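Local structure of probable zinc protease PqqL (6OFT) at residues I38-L43 with A229-W234; A155-L160 with R165-E170. The protein probably acts as a periplasmic zinc metalloprotease of the M16 family, this chain being roughly the first half of the whole protein. All coordinates share one frame; numbering follows the deposited sequence.

Contact 1: residues I38-L43 with A229-W234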
# COMPACT_ATOMS: atom_id res chain seq x y z
N ILE A 38 6.10 11.10 -8.86
CA ILE A 38 6.09 12.42 -8.21
C ILE A 38 5.91 12.09 -6.74
O ILE A 38 4.93 11.44 -6.39
CB ILE A 38 4.93 13.35 -8.73
CG1 ILE A 38 4.77 13.31 -10.29
CG2 ILE A 38 5.08 14.78 -8.19
CD1 ILE A 38 5.97 13.68 -11.18
N HIS A 39 6.81 12.58 -5.88
CA HIS A 39 6.76 12.27 -4.45
C HIS A 39 5.76 13.13 -3.68
O HIS A 39 5.99 13.47 -2.50
CB HIS A 39 8.17 12.34 -3.83
CG HIS A 39 9.10 11.30 -4.36
ND1 HIS A 39 9.43 10.18 -3.62
CD2 HIS A 39 9.77 11.25 -5.54
CE1 HIS A 39 10.28 9.49 -4.36
NE2 HIS A 39 10.51 10.09 -5.53
N THR A 40 4.63 13.47 -4.35
CA THR A 40 3.55 14.28 -3.80
C THR A 40 2.22 13.74 -4.30
O THR A 40 2.07 13.50 -5.51
CB THR A 40 3.69 15.76 -4.22
OG1 THR A 40 4.93 16.29 -3.78
CG2 THR A 40 2.53 16.65 -3.71
N GLY A 41 1.30 13.55 -3.36
CA GLY A 41 -0.08 13.14 -3.58
C GLY A 41 -1.05 14.13 -2.95
O GLY A 41 -0.75 15.32 -2.84
N SER A 42 -2.21 13.65 -2.51
CA SER A 42 -3.25 14.48 -1.91
C SER A 42 -2.89 15.05 -0.54
O SER A 42 -3.48 16.06 -0.18
CB SER A 42 -4.56 13.70 -1.82
OG SER A 42 -4.36 12.54 -1.03
N LEU A 43 -1.97 14.41 0.24
CA LEU A 43 -1.64 14.92 1.58
C LEU A 43 -1.21 16.39 1.58
O LEU A 43 -1.57 17.14 2.49
CB LEU A 43 -0.56 14.08 2.30
CG LEU A 43 -0.86 12.62 2.68
CD1 LEU A 43 0.36 11.96 3.25
CD2 LEU A 43 -1.99 12.50 3.66
N ALA A 229 8.46 22.62 -3.64
CA ALA A 229 8.19 23.00 -2.24
C ALA A 229 8.51 21.77 -1.38
O ALA A 229 8.51 20.65 -1.91
CB ALA A 229 6.73 23.39 -2.07
N GLU A 230 8.80 21.94 -0.09
CA GLU A 230 9.10 20.78 0.75
C GLU A 230 7.83 20.04 1.13
O GLU A 230 6.82 20.66 1.45
CB GLU A 230 9.95 21.14 1.99
CG GLU A 230 9.30 22.09 2.99
CD GLU A 230 9.98 22.19 4.34
OE1 GLU A 230 9.26 22.17 5.37
OE2 GLU A 230 11.23 22.28 4.38
N ASN A 231 7.86 18.70 1.04
CA ASN A 231 6.71 17.88 1.42
C ASN A 231 6.62 17.90 2.93
O ASN A 231 7.61 17.60 3.59
CB ASN A 231 6.85 16.44 0.91
CG ASN A 231 6.56 16.28 -0.56
OD1 ASN A 231 5.41 16.37 -1.01
ND2 ASN A 231 7.60 16.05 -1.34
N ARG A 232 5.47 18.33 3.46
CA ARG A 232 5.27 18.40 4.91
C ARG A 232 4.93 17.01 5.44
O ARG A 232 4.49 16.15 4.66
CB ARG A 232 4.15 19.38 5.26
CG ARG A 232 4.49 20.84 4.98
CD ARG A 232 3.25 21.69 4.85
NE ARG A 232 2.56 21.89 6.14
CZ ARG A 232 1.36 22.44 6.28
NH1 ARG A 232 0.68 22.85 5.21
NH2 ARG A 232 0.82 22.58 7.48
N VAL A 233 5.20 16.77 6.73
CA VAL A 233 4.93 15.49 7.39
C VAL A 233 4.03 15.80 8.59
O VAL A 233 4.30 16.75 9.33
CB VAL A 233 6.24 14.72 7.78
CG1 VAL A 233 5.94 13.42 8.52
CG2 VAL A 233 7.10 14.42 6.55
N TRP A 234 2.94 15.04 8.73
CA TRP A 234 2.00 15.17 9.84
C TRP A 234 2.10 13.91 10.73
O TRP A 234 1.56 12.85 10.37
CB TRP A 234 0.56 15.40 9.35
CG TRP A 234 0.33 16.72 8.69
CD1 TRP A 234 -0.13 17.87 9.28
CD2 TRP A 234 0.58 17.05 7.31
NE1 TRP A 234 -0.20 18.88 8.35
CE2 TRP A 234 0.22 18.40 7.13
CE3 TRP A 234 1.03 16.31 6.20
CZ2 TRP A 234 0.34 19.05 5.89
CZ3 TRP A 234 1.12 16.94 4.97
CH2 TRP A 234 0.75 18.29 4.81
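Thr40 and Asn231 join two loops through a side-chain hydrogen bond, and a second, separate touch, Leu43 against Trp234, lies further along. Residues 38-43 leave the end of strand 31-38 and run into the loop before helix 52-59, while residues 229-234 belong to the loop from helix 209-220 to strand 242-248. Thr40 OG1 donates to Asn231 OD1 at 2.8 Å. The donor lies in the plane of the amide and meets a lone pair of OD1, with a C=O...donor angle of 121°. Thr40 OG1 sits beside its own backbone N (chi1 -59°), which turns the hydroxyl to the amide. Asn198 also bonds both Thr40 OG1 and Asn231 ND2, so both ends of the Asn231 amide are engaged and its rotation is fixed. In place of Asn231, a leucine would probably cost the Thr40 hydroxyl its acceptor and Asn198 OD1 the amide N-H it receives. Trp234 brings CH2 to 3.5 Å from Leu43 O. Within its own segment, Arg232 CB lies over one face of the indole, offset toward the rim. Here the linker between the two M16-type domains passes the C-terminal end of the inner strand 31-38 of the first sheet; the Thr40 side chain is about 11 Å from those of His54 and Glu57, the predicted zinc ligand and proton acceptor.

Contact 2: residues A155-L160 with R165-E170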
# COMPACT_ATOMS: atom_id res chain seq x y z
N ALA A 155 -17.12 3.75 6.06
CA ALA A 155 -17.64 3.47 7.41
C ALA A 155 -16.51 3.19 8.42
O ALA A 155 -16.60 3.62 9.57
CB ALA A 155 -18.61 2.29 7.37
N ARG A 156 -15.45 2.45 7.99
CA ARG A 156 -14.28 2.10 8.81
C ARG A 156 -13.36 3.29 9.02
O ARG A 156 -12.66 3.37 10.04
CB ARG A 156 -13.50 0.97 8.11
CG ARG A 156 -12.37 0.35 8.94
CD ARG A 156 -11.74 -0.85 8.26
NE ARG A 156 -12.67 -1.98 8.22
CZ ARG A 156 -13.00 -2.65 7.12
NH1 ARG A 156 -12.47 -2.32 5.95
NH2 ARG A 156 -13.86 -3.65 7.18
N ARG A 157 -13.30 4.19 8.01
CA ARG A 157 -12.42 5.35 7.89
C ARG A 157 -12.23 6.18 9.15
O ARG A 157 -11.07 6.37 9.51
CB ARG A 157 -12.86 6.26 6.73
CG ARG A 157 -11.72 6.81 5.96
CD ARG A 157 -12.15 7.48 4.69
NE ARG A 157 -10.98 8.06 4.03
CZ ARG A 157 -10.51 9.26 4.31
NH1 ARG A 157 -11.13 10.04 5.18
NH2 ARG A 157 -9.41 9.70 3.71
N PRO A 158 -13.29 6.69 9.85
CA PRO A 158 -13.05 7.52 11.05
C PRO A 158 -12.33 6.78 12.18
O PRO A 158 -11.62 7.41 12.97
CB PRO A 158 -14.45 7.96 11.46
CG PRO A 158 -15.27 7.82 10.23
CD PRO A 158 -14.75 6.61 9.58
N PHE A 159 -12.54 5.46 12.27
CA PHE A 159 -11.94 4.59 13.27
C PHE A 159 -10.49 4.32 12.93
O PHE A 159 -9.59 4.54 13.75
CB PHE A 159 -12.73 3.26 13.39
CG PHE A 159 -14.18 3.42 13.79
CD1 PHE A 159 -15.16 3.69 12.83
CD2 PHE A 159 -14.57 3.35 15.12
CE1 PHE A 159 -16.50 3.89 13.21
CE2 PHE A 159 -15.90 3.55 15.50
CZ PHE A 159 -16.86 3.82 14.54
N LEU A 160 -10.26 3.88 11.69
CA LEU A 160 -8.95 3.52 11.17
C LEU A 160 -8.00 4.72 11.03
O LEU A 160 -6.83 4.60 11.38
CB LEU A 160 -9.14 2.80 9.81
CG LEU A 160 -8.03 1.90 9.28
CD1 LEU A 160 -7.67 0.78 10.26
CD2 LEU A 160 -8.47 1.26 7.97
N ARG A 165 -3.38 12.87 8.78
CA ARG A 165 -3.66 13.90 7.77
C ARG A 165 -4.50 13.23 6.63
O ARG A 165 -5.34 13.89 6.01
CB ARG A 165 -2.34 14.50 7.24
CG ARG A 165 -2.45 15.39 6.01
CD ARG A 165 -3.12 16.72 6.24
NE ARG A 165 -2.80 17.61 5.13
CZ ARG A 165 -2.93 18.93 5.14
NH1 ARG A 165 -3.42 19.54 6.21
NH2 ARG A 165 -2.57 19.65 4.09
N ASN A 166 -4.30 11.90 6.42
CA ASN A 166 -5.00 11.02 5.47
C ASN A 166 -6.51 11.10 5.63
O ASN A 166 -7.23 11.00 4.63
CB ASN A 166 -4.53 9.56 5.66
CG ASN A 166 -3.05 9.39 5.48
OD1 ASN A 166 -2.25 9.88 6.26
ND2 ASN A 166 -2.65 8.70 4.42
N LEU A 167 -7.00 11.27 6.89
CA LEU A 167 -8.43 11.37 7.17
C LEU A 167 -9.06 12.55 6.39
O LEU A 167 -10.12 12.40 5.80
CB LEU A 167 -8.66 11.52 8.70
CG LEU A 167 -10.13 11.72 9.20
CD1 LEU A 167 -10.96 10.43 9.06
CD2 LEU A 167 -10.15 12.20 10.66
N ASP A 168 -8.38 13.68 6.34
CA ASP A 168 -8.85 14.90 5.68
C ASP A 168 -8.42 15.06 4.21
O ASP A 168 -8.71 16.10 3.60
CB ASP A 168 -8.34 16.11 6.50
CG ASP A 168 -8.87 16.12 7.92
OD1 ASP A 168 -10.09 16.27 8.10
OD2 ASP A 168 -8.06 15.95 8.86
N ARG A 169 -7.72 14.05 3.65
CA ARG A 169 -7.14 14.14 2.31
C ARG A 169 -7.36 12.91 1.41
O ARG A 169 -6.41 12.47 0.75
CB ARG A 169 -5.63 14.47 2.41
CG ARG A 169 -5.30 15.87 2.97
CD ARG A 169 -5.87 16.97 2.08
NE ARG A 169 -5.53 18.32 2.53
CZ ARG A 169 -6.23 19.02 3.42
NH1 ARG A 169 -7.30 18.49 4.00
NH2 ARG A 169 -5.85 20.25 3.75
N GLU A 170 -8.61 12.44 1.28
CA GLU A 170 -8.93 11.33 0.35
C GLU A 170 -8.59 11.82 -1.10
O GLU A 170 -8.97 12.95 -1.45
CB GLU A 170 -10.40 10.94 0.45
CG GLU A 170 -10.67 9.49 0.08
CD GLU A 170 -12.08 9.18 -0.40
OE1 GLU A 170 -13.02 9.90 -0.01
OE2 GLU A 170 -12.24 8.20 -1.16
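Arg157 reaches from the last turns of helix 148-160 to the backbone of the turn at 165-170. Its chain is extended from CG to NE. This carries the guanidinium well away from the helix. The end group meets two successive carbonyls near its plane. NH1 donates to Leu167 O at 2.6 Å, and the bond is nearly straight, with an N-H...O angle of 177°. The donor lies in the carbonyl plane on a lone pair of Leu167 O, which in turn lies in the guanidinium plane. NH2 makes a weak, bent bond to Asn166 O at 2.7 Å. Tyr93 OH is a further partner of NH2, so this nitrogen is shared between the turn and a neighbouring loop.

Carbon contacts flank the polar grip. Glu170 CB comes within 3.6 Å of Arg157 NH2 and approaches obliquely. Its carboxylate does not touch the guanidinium, with Arg157 NE and Glu170 OE1 4.9 Å apart. Leu167 holds CG anti to its backbone N (chi1 177°). This sends CD1 back to the helix, 4.1 Å from Pro158 CA and 3.9 Å from Arg157 NH1. CD1 thus bridges Pro158 and the guanidinium. Within the turn, Arg169 NH1 bonds to Asp168 O.

Arg157 pins the turn after helix 148-160 through its carbonyls, within the Insulinase (Peptidase family M16) region of the chain. The helix itself packs through Arg156, Phe159 and Leu160 on strands of the second sheet. On the turn, the Glu170 side chain is about 9 Å from that of His54, a predicted zinc ligand.

How the contacts relate
The two contacts lie about 17 Å apart, centre to centre, and they touch. Along the chain, residues 38-43 come first, then 155-160 and 165-170, then 229-234, so both segments of contact 2 fall between those of contact 1. Segment 165-170 is the meeting point. Ser42 OG is probably hydrogen-bonded to Arg169 O, and Leu43 O to Arg165 NE. Arg165 also makes a cation-pi contact with Trp234, so it touches both segments of contact 1. Leu43 packs on Asn166 as well. Together the contacts connect the loop after strand 31-38, the end of helix 148-160 and the linker toward the second sheet, joining the two M16-type domains.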